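Local coordinates for protein integral membrane indolylacetylinositol arabinosyltransferase EmbC (Mycolicibacterium smegmatis, PDB 7BVE) that probably transfers arabinose in the polymerisation of the arabinan of the mycobacterial cell wall, at residues 33-39 / 210-216; 270-276 / 626-630; 495-501 / 565-571; 812-816 / 827-833. All blocks are in the same frame, centred on the assembly; numbering follows the deposited sequence.

Contact 1: 33-39 / 210-216; sequences TPLLPVE and TSPTLLK
Three peptide carbonyl groups and one carboxylate are the flat groups where Thr33-Glu39 meets Thr210-Lys216. Ser211 O receives Glu39 N at 2.9 Å, a bond bent at the hydrogen (137°). Thr33 O takes Lys216 NZ at 3.0 Å, with the ammonium tilted 22° out of the carbonyl plane. The third carbonyl, of Pro37, is bordered by carbon, with Thr213 CG2 3.3 Å and Lys216 CD 3.6 Å from its oxygen. The Glu39 side chain, which ends in the carboxylate, crosses that of Thr213 at about a right angle, with Glu39 OE2 4.0 Å from Thr213 OG1. The contact joins the start of strand 38-46, part of a seven-stranded antiparallel sheet, to the entry of helix 214-238. Helix 14-32 leads into the strand and residues 210-213 lead into the second helix, so both connections run side by side where the sheet meets helix 214-238, which is probably membrane-spanning. Lys216 carries much of the contact. Its chain leaves the helix opposite its own N (chi1 -175°), runs extended past Leu36 and Pro37 and turns only at chi4, which brings NZ to Thr33; a second bond, to Phe474 O, leaves the ammonium held by two carbonyls. Leu36 lies against the start of this chain: its CB is 3.9 Å from Lys216 CB and its CD1 3.8 Å from Lys216 CA, while CD2 meets Leu215 CD2 at 3.9 Å as the two leucines cross. Val38 packs beside Thr210, and is also backbone hydrogen-bonded to Arg1062 on strand 1056-1062.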
# COMPACT_ATOMS: atom_id res chain seq x y z
N THR A 33 36.78 -10.96 25.51
CA THR A 33 35.79 -10.60 26.52
C THR A 33 34.33 -11.08 26.39
O THR A 33 33.66 -11.11 27.42
CB THR A 33 35.78 -9.09 26.76
OG1 THR A 33 34.93 -8.78 27.86
CG2 THR A 33 35.31 -8.31 25.56
N PRO A 34 33.75 -11.43 25.22
CA PRO A 34 32.39 -11.98 25.28
C PRO A 34 32.31 -13.40 25.80
O PRO A 34 31.20 -13.87 26.07
CB PRO A 34 31.93 -11.93 23.82
CG PRO A 34 32.79 -10.99 23.17
CD PRO A 34 34.10 -11.20 23.81
N LEU A 35 33.43 -14.10 25.95
CA LEU A 35 33.45 -15.52 26.28
C LEU A 35 33.94 -15.78 27.70
O LEU A 35 34.19 -16.93 28.06
CB LEU A 35 34.33 -16.27 25.29
CG LEU A 35 33.87 -16.27 23.84
CD1 LEU A 35 34.97 -16.83 22.98
CD2 LEU A 35 32.63 -17.11 23.70
N LEU A 36 34.09 -14.75 28.49
CA LEU A 36 34.55 -14.83 29.87
C LEU A 36 33.37 -15.11 30.80
O LEU A 36 32.22 -14.84 30.43
CB LEU A 36 35.26 -13.53 30.23
CG LEU A 36 36.61 -13.40 29.54
CD1 LEU A 36 37.17 -12.03 29.74
CD2 LEU A 36 37.58 -14.43 30.07
N PRO A 37 33.60 -15.68 31.98
CA PRO A 37 32.49 -16.08 32.85
C PRO A 37 31.68 -14.92 33.40
O PRO A 37 32.06 -13.75 33.34
CB PRO A 37 33.18 -16.84 33.99
CG PRO A 37 34.42 -17.32 33.40
CD PRO A 37 34.87 -16.27 32.46
N VAL A 38 30.50 -15.26 33.93
CA VAL A 38 29.60 -14.35 34.63
C VAL A 38 29.12 -15.03 35.90
O VAL A 38 29.58 -16.12 36.25
CB VAL A 38 28.40 -13.92 33.76
CG1 VAL A 38 28.83 -13.02 32.65
CG2 VAL A 38 27.70 -15.14 33.21
N GLU A 39 28.20 -14.38 36.60
CA GLU A 39 27.62 -14.91 37.83
C GLU A 39 26.10 -14.77 37.76
O GLU A 39 25.56 -13.69 37.96
CB GLU A 39 28.17 -14.19 39.05
CG GLU A 39 29.61 -14.50 39.33
CD GLU A 39 30.15 -13.72 40.51
OE1 GLU A 39 29.44 -12.83 41.01
OE2 GLU A 39 31.28 -14.02 40.94
N THR A 210 22.59 -11.61 35.20
CA THR A 210 23.99 -11.93 35.40
C THR A 210 24.74 -10.73 35.99
O THR A 210 24.17 -9.67 36.26
CB THR A 210 24.63 -12.37 34.09
OG1 THR A 210 24.59 -11.29 33.15
CG2 THR A 210 23.89 -13.55 33.50
N SER A 211 26.03 -10.91 36.19
CA SER A 211 26.94 -9.91 36.72
C SER A 211 28.35 -10.33 36.34
O SER A 211 28.63 -11.53 36.28
CB SER A 211 26.80 -9.79 38.23
OG SER A 211 27.72 -8.85 38.75
N PRO A 212 29.25 -9.39 36.04
CA PRO A 212 30.61 -9.78 35.66
C PRO A 212 31.37 -10.40 36.82
O PRO A 212 31.12 -10.09 37.99
CB PRO A 212 31.25 -8.45 35.23
CG PRO A 212 30.12 -7.61 34.84
CD PRO A 212 29.00 -7.97 35.77
N THR A 213 32.28 -11.31 36.49
CA THR A 213 33.17 -11.88 37.48
C THR A 213 34.44 -11.04 37.54
O THR A 213 34.53 -9.98 36.92
CB THR A 213 33.43 -13.35 37.16
OG1 THR A 213 34.22 -13.93 38.19
CG2 THR A 213 34.15 -13.47 35.85
N LEU A 214 35.44 -11.49 38.31
CA LEU A 214 36.66 -10.71 38.46
C LEU A 214 37.48 -10.70 37.18
O LEU A 214 38.04 -9.66 36.80
CB LEU A 214 37.49 -11.27 39.61
CG LEU A 214 38.75 -10.50 40.01
CD1 LEU A 214 38.35 -9.13 40.49
CD2 LEU A 214 39.50 -11.24 41.09
N LEU A 215 37.54 -11.84 36.49
CA LEU A 215 38.38 -11.98 35.30
C LEU A 215 37.85 -11.15 34.14
O LEU A 215 38.62 -10.48 33.44
CB LEU A 215 38.46 -13.46 34.92
CG LEU A 215 39.45 -13.84 33.81
CD1 LEU A 215 40.85 -13.53 34.27
CD2 LEU A 215 39.32 -15.30 33.42
N LYS A 216 36.53 -11.14 33.95
CA LYS A 216 35.92 -10.34 32.89
C LYS A 216 36.08 -8.84 33.16
O LYS A 216 36.33 -8.06 32.23
CB LYS A 216 34.44 -10.71 32.79
CG LYS A 216 33.65 -10.06 31.68
CD LYS A 216 32.23 -10.59 31.72
CE LYS A 216 31.29 -9.89 30.77
NZ LYS A 216 31.57 -10.23 29.36

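Contact 2: 270-276 / 626-630; sequences WHFVGAN and WWYVS
The loop leaving helix 258-272, a predicted transmembrane helix, lies against the loop between helices 602-619 and 647-668 through Trp270, Ala275 and Asn276, which meet Trp626, Trp627 and Ser630. The contact is close to the drug pocket: the Trp627 side chain comes within about 6 Å of bound ethambutol, and Asp279, three residues after Asn276 in the same loop, belongs to the pocket. The chain folds back after the helix, so that Gly274 CA sits 4.1 Å above the plane of the Trp270 indole, over its centre. Trp270 then reaches across by its far corner, CH2 lying 4.0 Å from CH2 of Trp626. The two indoles approach from opposite directions with their planes inclined at 59°. Ala275 packs beside Trp626. Its CB is 3.5 Å from Trp626 CE3 and 3.7 Å from Ser630 CB, so one methyl touches both residues. Ser630 OG, set anti to its own carbonyl carbon (chi1 -61°), turns toward the chain at Ala275 and accepts a weak hydrogen bond from Asn276 N at 3.4 Å. Asn276 O lies 3.9 Å from Trp627 CD1. Leu704 of helix 688-710 packs on both Trp270 and Ala275. The two loops are therefore held together mainly by buried, apolar packing, with a single weak hydrogen bond, through Ser630, linking them across the contact.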
# COMPACT_ATOMS: atom_id res chain seq x y z
N TRP A 270 10.60 25.45 19.40
CA TRP A 270 10.07 24.13 19.08
C TRP A 270 10.30 23.14 20.22
O TRP A 270 9.56 22.16 20.33
CB TRP A 270 10.71 23.62 17.81
CG TRP A 270 10.20 22.33 17.33
CD1 TRP A 270 10.77 21.12 17.50
CD2 TRP A 270 9.02 22.12 16.56
NE1 TRP A 270 10.03 20.16 16.90
CE2 TRP A 270 8.94 20.74 16.31
CE3 TRP A 270 8.03 22.95 16.06
CZ2 TRP A 270 7.91 20.18 15.59
CZ3 TRP A 270 7.01 22.40 15.35
CH2 TRP A 270 6.96 21.03 15.11
N HIS A 271 11.32 23.36 21.04
CA HIS A 271 11.49 22.53 22.22
C HIS A 271 10.35 22.73 23.20
O HIS A 271 9.96 21.79 23.89
CB HIS A 271 12.83 22.85 22.88
CG HIS A 271 13.16 21.99 24.06
ND1 HIS A 271 13.55 20.68 23.94
CD2 HIS A 271 13.17 22.27 25.39
CE1 HIS A 271 13.78 20.18 25.14
NE2 HIS A 271 13.56 21.12 26.03
N PHE A 272 9.80 23.94 23.28
CA PHE A 272 8.64 24.11 24.16
C PHE A 272 7.30 23.76 23.51
O PHE A 272 6.61 22.86 23.98
CB PHE A 272 8.63 25.52 24.74
CG PHE A 272 9.66 25.73 25.78
CD1 PHE A 272 9.44 25.28 27.06
CD2 PHE A 272 10.86 26.33 25.48
CE1 PHE A 272 10.39 25.45 28.03
CE2 PHE A 272 11.82 26.50 26.45
CZ PHE A 272 11.58 26.05 27.73
N VAL A 273 6.89 24.47 22.46
CA VAL A 273 5.61 24.16 21.79
C VAL A 273 5.92 23.29 20.57
O VAL A 273 6.02 23.74 19.43
CB VAL A 273 4.83 25.43 21.44
CG1 VAL A 273 4.33 26.09 22.67
CG2 VAL A 273 5.67 26.46 20.83
N GLY A 274 6.03 21.99 20.78
CA GLY A 274 6.53 21.15 19.72
C GLY A 274 5.97 19.76 19.79
O GLY A 274 5.67 19.25 20.87
N ALA A 275 5.82 19.14 18.63
CA ALA A 275 5.33 17.78 18.57
C ALA A 275 6.45 16.81 18.89
O ALA A 275 7.61 17.03 18.54
CB ALA A 275 4.78 17.49 17.19
N ASN A 276 6.09 15.72 19.56
CA ASN A 276 7.02 14.68 19.94
C ASN A 276 6.83 13.48 19.03
O ASN A 276 5.81 13.34 18.35
CB ASN A 276 6.78 14.29 21.39
CG ASN A 276 7.05 15.42 22.34
OD1 ASN A 276 8.06 16.09 22.24
ND2 ASN A 276 6.12 15.67 23.25
N TRP A 626 -0.19 15.14 13.25
CA TRP A 626 0.89 14.84 14.18
C TRP A 626 0.46 13.65 15.04
O TRP A 626 -0.62 13.09 14.84
CB TRP A 626 1.23 16.08 15.00
CG TRP A 626 1.70 17.23 14.18
CD1 TRP A 626 0.95 18.27 13.74
CD2 TRP A 626 3.02 17.46 13.69
NE1 TRP A 626 1.71 19.13 13.00
CE2 TRP A 626 2.99 18.65 12.95
CE3 TRP A 626 4.22 16.76 13.79
CZ2 TRP A 626 4.12 19.17 12.34
CZ3 TRP A 626 5.34 17.28 13.18
CH2 TRP A 626 5.28 18.47 12.46
N TRP A 627 1.28 13.29 16.00
CA TRP A 627 1.07 12.07 16.78
C TRP A 627 0.10 12.33 17.93
O TRP A 627 -0.66 13.30 17.89
CB TRP A 627 2.42 11.51 17.23
CG TRP A 627 3.13 10.89 16.09
CD1 TRP A 627 4.17 11.42 15.39
CD2 TRP A 627 2.81 9.66 15.46
NE1 TRP A 627 4.53 10.57 14.39
CE2 TRP A 627 3.71 9.48 14.41
CE3 TRP A 627 1.86 8.67 15.71
CZ2 TRP A 627 3.69 8.36 13.60
CZ3 TRP A 627 1.84 7.57 14.90
CH2 TRP A 627 2.75 7.42 13.85
N TYR A 628 0.11 11.45 18.93
CA TYR A 628 -0.97 11.19 19.88
C TYR A 628 -1.65 12.42 20.51
O TYR A 628 -2.82 12.69 20.21
CB TYR A 628 -0.40 10.23 20.94
CG TYR A 628 -1.21 10.05 22.18
CD1 TYR A 628 -2.49 9.55 22.14
CD2 TYR A 628 -0.65 10.32 23.43
CE1 TYR A 628 -3.23 9.38 23.28
CE2 TYR A 628 -1.38 10.15 24.58
CZ TYR A 628 -2.67 9.68 24.50
OH TYR A 628 -3.41 9.51 25.64
N VAL A 629 -0.95 13.20 21.33
CA VAL A 629 -1.55 14.42 21.89
C VAL A 629 -0.94 15.68 21.32
O VAL A 629 -1.27 16.77 21.79
CB VAL A 629 -1.48 14.45 23.43
CG1 VAL A 629 -2.46 13.48 24.01
CG2 VAL A 629 -0.09 14.15 23.90
N SER A 630 -0.09 15.58 20.32
CA SER A 630 0.39 16.75 19.61
C SER A 630 -0.62 17.25 18.60
O SER A 630 -0.39 18.29 17.98
CB SER A 630 1.70 16.41 18.91
OG SER A 630 2.68 16.05 19.86

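Contact 3: 495-501 / 565-571; sequences SLAWFDE and MMFTPTK. With PO4 (phosphate ion), chain F.
The backbones of Leu496 and Pro569 are joined by a hydrogen bond from Leu496 N to Pro569 O, 2.9 Å long and nearly straight (161°). The Lys571 side chain points toward loop 495-501, bent at chi2 (-64°) and again at chi4 (-69°). That double bend carries NZ to Thr568 O of its own segment, 2.7 Å away, and to Ala497 O across the contact, a weak bond of 3.3 Å. Along the way its CG rests 3.8 Å from Leu496 CD1. Glu501, bent at chi2, crosses Met566 at about a right angle, and its CG lies 3.8 Å from Met566 CB; the carboxylate is salt-bridged to Arg504, which also bonds Thr568 OG1. Trp498 CB meets Phe567 CE1 at 3.8 Å. The second subunit, another copy of the protein, packs here: its Thr648 lies on Trp498 and its Phe614 on Met566. Elsewhere in the contact Thr570 OG1 donates to O3 of a phosphate ion at 2.6 Å. The same ion is held by Arg383, a residue of the ethambutol pocket. Binding Lys571 through carbonyl oxygens, with Glu501 OE1 4.9 Å from NZ, would probably favour its charged form, and its ammonium links the two loops between the subunit interface and the phosphate.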
# COMPACT_ATOMS: atom_id res chain seq x y z
N SER A 495 9.82 -8.40 11.13
CA SER A 495 11.12 -8.21 10.51
C SER A 495 10.95 -8.37 9.01
O SER A 495 10.73 -9.48 8.53
CB SER A 495 12.14 -9.21 11.05
OG SER A 495 11.81 -10.52 10.64
N LEU A 496 11.02 -7.26 8.29
CA LEU A 496 10.91 -7.26 6.85
C LEU A 496 12.28 -7.45 6.22
O LEU A 496 13.31 -7.13 6.82
CB LEU A 496 10.28 -5.96 6.38
CG LEU A 496 8.85 -5.73 6.86
CD1 LEU A 496 8.39 -4.35 6.50
CD2 LEU A 496 7.93 -6.76 6.24
N ALA A 497 12.29 -7.98 5.00
CA ALA A 497 13.53 -8.27 4.31
C ALA A 497 13.98 -7.05 3.51
O ALA A 497 13.36 -6.00 3.54
CB ALA A 497 13.37 -9.49 3.43
N TRP A 498 15.10 -7.20 2.80
CA TRP A 498 15.68 -6.07 2.09
C TRP A 498 14.87 -5.67 0.87
O TRP A 498 14.98 -4.53 0.42
CB TRP A 498 17.12 -6.39 1.67
CG TRP A 498 17.23 -7.52 0.72
CD1 TRP A 498 17.37 -8.83 1.04
CD2 TRP A 498 17.23 -7.45 -0.70
NE1 TRP A 498 17.44 -9.59 -0.10
CE2 TRP A 498 17.36 -8.77 -1.18
CE3 TRP A 498 17.13 -6.41 -1.62
CZ2 TRP A 498 17.39 -9.06 -2.54
CZ3 TRP A 498 17.15 -6.70 -2.97
CH2 TRP A 498 17.28 -8.02 -3.41
N PHE A 499 14.07 -6.57 0.31
CA PHE A 499 13.24 -6.26 -0.83
C PHE A 499 11.90 -5.64 -0.44
O PHE A 499 11.09 -5.34 -1.32
CB PHE A 499 13.03 -7.50 -1.71
CG PHE A 499 12.52 -8.71 -0.97
CD1 PHE A 499 11.17 -8.90 -0.75
CD2 PHE A 499 13.39 -9.68 -0.53
CE1 PHE A 499 10.71 -10.01 -0.09
CE2 PHE A 499 12.94 -10.80 0.12
CZ PHE A 499 11.59 -10.96 0.35
N ASP A 500 11.66 -5.45 0.85
CA ASP A 500 10.47 -4.76 1.34
C ASP A 500 10.73 -3.29 1.60
O ASP A 500 9.98 -2.66 2.35
CB ASP A 500 9.97 -5.44 2.60
CG ASP A 500 9.39 -6.80 2.33
OD1 ASP A 500 8.85 -7.00 1.23
OD2 ASP A 500 9.49 -7.69 3.20
N GLU A 501 11.76 -2.72 0.98
CA GLU A 501 12.13 -1.33 1.17
C GLU A 501 11.10 -0.37 0.58
O GLU A 501 11.02 0.78 1.01
CB GLU A 501 13.54 -1.12 0.59
CG GLU A 501 14.08 0.31 0.46
CD GLU A 501 14.16 1.09 1.77
OE1 GLU A 501 14.23 0.48 2.85
OE2 GLU A 501 14.16 2.33 1.70
N MET A 565 20.33 2.05 4.15
CA MET A 565 19.11 2.11 4.93
C MET A 565 18.08 0.98 4.54
O MET A 565 17.08 0.79 5.24
CB MET A 565 18.52 3.51 4.78
CG MET A 565 17.46 3.91 5.79
SD MET A 565 16.84 5.57 5.45
CE MET A 565 16.01 5.27 3.90
N MET A 566 18.25 0.18 3.50
CA MET A 566 17.28 -0.87 3.17
C MET A 566 17.47 -2.14 3.98
O MET A 566 16.62 -3.03 3.90
CB MET A 566 17.32 -1.24 1.69
CG MET A 566 18.59 -1.92 1.25
SD MET A 566 18.57 -2.46 -0.47
CE MET A 566 18.63 -0.89 -1.32
N PHE A 567 18.55 -2.25 4.75
CA PHE A 567 18.82 -3.44 5.55
C PHE A 567 18.40 -3.29 7.00
O PHE A 567 18.99 -3.91 7.88
CB PHE A 567 20.29 -3.82 5.46
CG PHE A 567 20.72 -4.27 4.10
CD1 PHE A 567 20.42 -5.55 3.67
CD2 PHE A 567 21.42 -3.44 3.27
CE1 PHE A 567 20.81 -5.98 2.42
CE2 PHE A 567 21.81 -3.86 2.02
CZ PHE A 567 21.51 -5.13 1.59
N THR A 568 17.44 -2.48 7.27
CA THR A 568 16.88 -2.34 8.60
C THR A 568 15.67 -3.26 8.76
O THR A 568 14.95 -3.49 7.79
CB THR A 568 16.47 -0.89 8.87
OG1 THR A 568 15.44 -0.51 7.96
CG2 THR A 568 17.65 0.03 8.68
N PRO A 569 15.43 -3.81 9.95
CA PRO A 569 14.34 -4.78 10.09
C PRO A 569 12.95 -4.18 10.02
O PRO A 569 12.02 -4.88 9.62
CB PRO A 569 14.61 -5.40 11.46
CG PRO A 569 16.03 -5.13 11.73
CD PRO A 569 16.31 -3.81 11.13
N THR A 570 12.79 -2.93 10.40
CA THR A 570 11.50 -2.26 10.36
C THR A 570 11.57 -1.08 9.40
O THR A 570 12.59 -0.39 9.33
CB THR A 570 11.09 -1.77 11.74
OG1 THR A 570 12.06 -0.84 12.23
CG2 THR A 570 10.98 -2.92 12.71
N LYS A 571 10.49 -0.86 8.66
CA LYS A 571 10.46 0.17 7.63
C LYS A 571 9.50 1.26 8.10
O LYS A 571 8.32 1.25 7.75
CB LYS A 571 10.02 -0.42 6.30
CG LYS A 571 10.84 -1.58 5.81
CD LYS A 571 12.26 -1.18 5.52
CE LYS A 571 13.01 -2.28 4.81
NZ LYS A 571 13.27 -3.45 5.65
P PO4 F . 13.11 0.39 15.59
O1 PO4 F . 14.12 1.39 16.10
O2 PO4 F . 11.78 1.06 15.41
O3 PO4 F . 13.59 -0.16 14.27
O4 PO4 F . 12.97 -0.74 16.57

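Contact 4: 812-816 / 827-833; sequences AGING and PATTPVL
Ile814 and Asn815 are the two central residues of a type I beta-turn, closed by Gly816 N to Gly813 O, and both reach the loop 827-833 that runs into strand 833-834 of the C-terminal domain. Van der Waals packing falls mostly to Ile814. Its CD1 lies beside the carbonyl oxygen of Ala828, 3.4 Å from Ala828 O, while the CG2 branch meets Thr830 and Pro831, 4.1 Å from Pro831 CD. With CG1 opposite the backbone N (chi1 -165°), the two branches of Ile814 spread along residues 828-831. Asn815 CB adds a contact of 4.0 Å with Pro831 CB. Beyond the contact, Val832 packs on Leu821, and Leu833 on Leu758 and Phe766, so the receiving loop is itself set into the domain. Each central residue of the turn gives one polar link. Ile814 N gives a weak hydrogen bond to Pro827 O at 3.5 Å. The side-chain amide of Asn815 reaches further along the loop: ND2 donates to Val832 O at 2.6 Å, from above the carbonyl plane, 50° out of it.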
# COMPACT_ATOMS: atom_id res chain seq x y z
N ALA A 812 -32.48 -9.31 39.78
CA ALA A 812 -33.64 -8.46 40.01
C ALA A 812 -33.19 -7.01 40.16
O ALA A 812 -32.11 -6.75 40.70
CB ALA A 812 -34.43 -8.90 41.25
N GLY A 813 -34.01 -6.08 39.67
CA GLY A 813 -33.68 -4.68 39.69
C GLY A 813 -34.78 -3.83 40.32
O GLY A 813 -35.86 -4.33 40.67
N ILE A 814 -34.50 -2.54 40.45
CA ILE A 814 -35.48 -1.62 41.00
C ILE A 814 -36.54 -1.28 39.96
O ILE A 814 -37.65 -0.85 40.31
CB ILE A 814 -34.77 -0.36 41.56
CG1 ILE A 814 -35.68 0.46 42.47
CG2 ILE A 814 -34.21 0.50 40.44
CD1 ILE A 814 -34.96 1.52 43.25
N ASN A 815 -36.25 -1.52 38.69
CA ASN A 815 -37.21 -1.39 37.61
C ASN A 815 -37.70 -2.77 37.16
O ASN A 815 -38.41 -2.90 36.16
CB ASN A 815 -36.58 -0.63 36.45
CG ASN A 815 -37.59 -0.05 35.51
OD1 ASN A 815 -38.79 -0.08 35.78
ND2 ASN A 815 -37.13 0.43 34.37
N GLY A 816 -37.34 -3.81 37.90
CA GLY A 816 -37.54 -5.15 37.41
C GLY A 816 -36.58 -5.54 36.32
O GLY A 816 -36.85 -6.47 35.55
N PRO A 827 -27.46 -1.87 40.61
CA PRO A 827 -28.74 -2.24 39.99
C PRO A 827 -29.93 -2.08 40.91
O PRO A 827 -31.06 -1.96 40.41
CB PRO A 827 -28.54 -3.71 39.61
CG PRO A 827 -27.07 -3.90 39.58
CD PRO A 827 -26.53 -3.01 40.65
N ALA A 828 -29.72 -2.06 42.22
CA ALA A 828 -30.82 -1.90 43.17
C ALA A 828 -31.25 -0.46 43.35
O ALA A 828 -32.19 -0.21 44.11
CB ALA A 828 -30.42 -2.49 44.52
N THR A 829 -30.60 0.50 42.68
CA THR A 829 -30.97 1.90 42.87
C THR A 829 -31.11 2.61 41.52
O THR A 829 -31.76 3.66 41.44
CB THR A 829 -29.92 2.60 43.74
OG1 THR A 829 -29.57 1.73 44.83
CG2 THR A 829 -30.46 3.89 44.36
N THR A 830 -30.59 2.04 40.45
CA THR A 830 -30.60 2.67 39.13
C THR A 830 -31.62 1.99 38.23
O THR A 830 -31.42 0.81 37.86
CB THR A 830 -29.21 2.64 38.51
OG1 THR A 830 -28.31 3.42 39.30
CG2 THR A 830 -29.22 3.19 37.10
N PRO A 831 -32.71 2.66 37.86
CA PRO A 831 -33.64 2.09 36.89
C PRO A 831 -33.09 2.17 35.48
O PRO A 831 -32.31 3.06 35.15
CB PRO A 831 -34.89 2.95 37.05
CG PRO A 831 -34.37 4.24 37.54
CD PRO A 831 -33.21 3.92 38.42
N VAL A 832 -33.51 1.23 34.65
CA VAL A 832 -33.10 1.17 33.25
C VAL A 832 -34.34 1.05 32.39
O VAL A 832 -35.23 0.24 32.67
CB VAL A 832 -32.14 -0.01 32.99
CG1 VAL A 832 -31.76 -0.10 31.52
CG2 VAL A 832 -30.89 0.10 33.82
N LEU A 833 -34.42 1.87 31.35
CA LEU A 833 -35.42 1.73 30.30
C LEU A 833 -34.70 1.40 29.00
O LEU A 833 -33.49 1.19 28.98
CB LEU A 833 -36.29 2.98 30.19
CG LEU A 833 -37.55 3.04 31.05
CD1 LEU A 833 -37.28 3.17 32.52
CD2 LEU A 833 -38.38 4.20 30.62

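Overall arrangement
From the N terminus, contact 1 closes the first long loop, 33-216, bringing the start of strand 38-46 to the start of helix 214-238. The chain then passes into the membrane region, where contact 2 closes a far larger loop, 270-630. Contact 3 falls within that span and closes the shorter loop 495-571, so the two are nested; their nearest atoms are about 10 Å apart. Both join loops between helices around the ethambutol pocket, and contact 3 also borders the second subunit. Contact 4 follows in series, a local closure within the C-terminal domain, its centre about 67 Å from that of contact 1. No two contacts cross along the chain or touch.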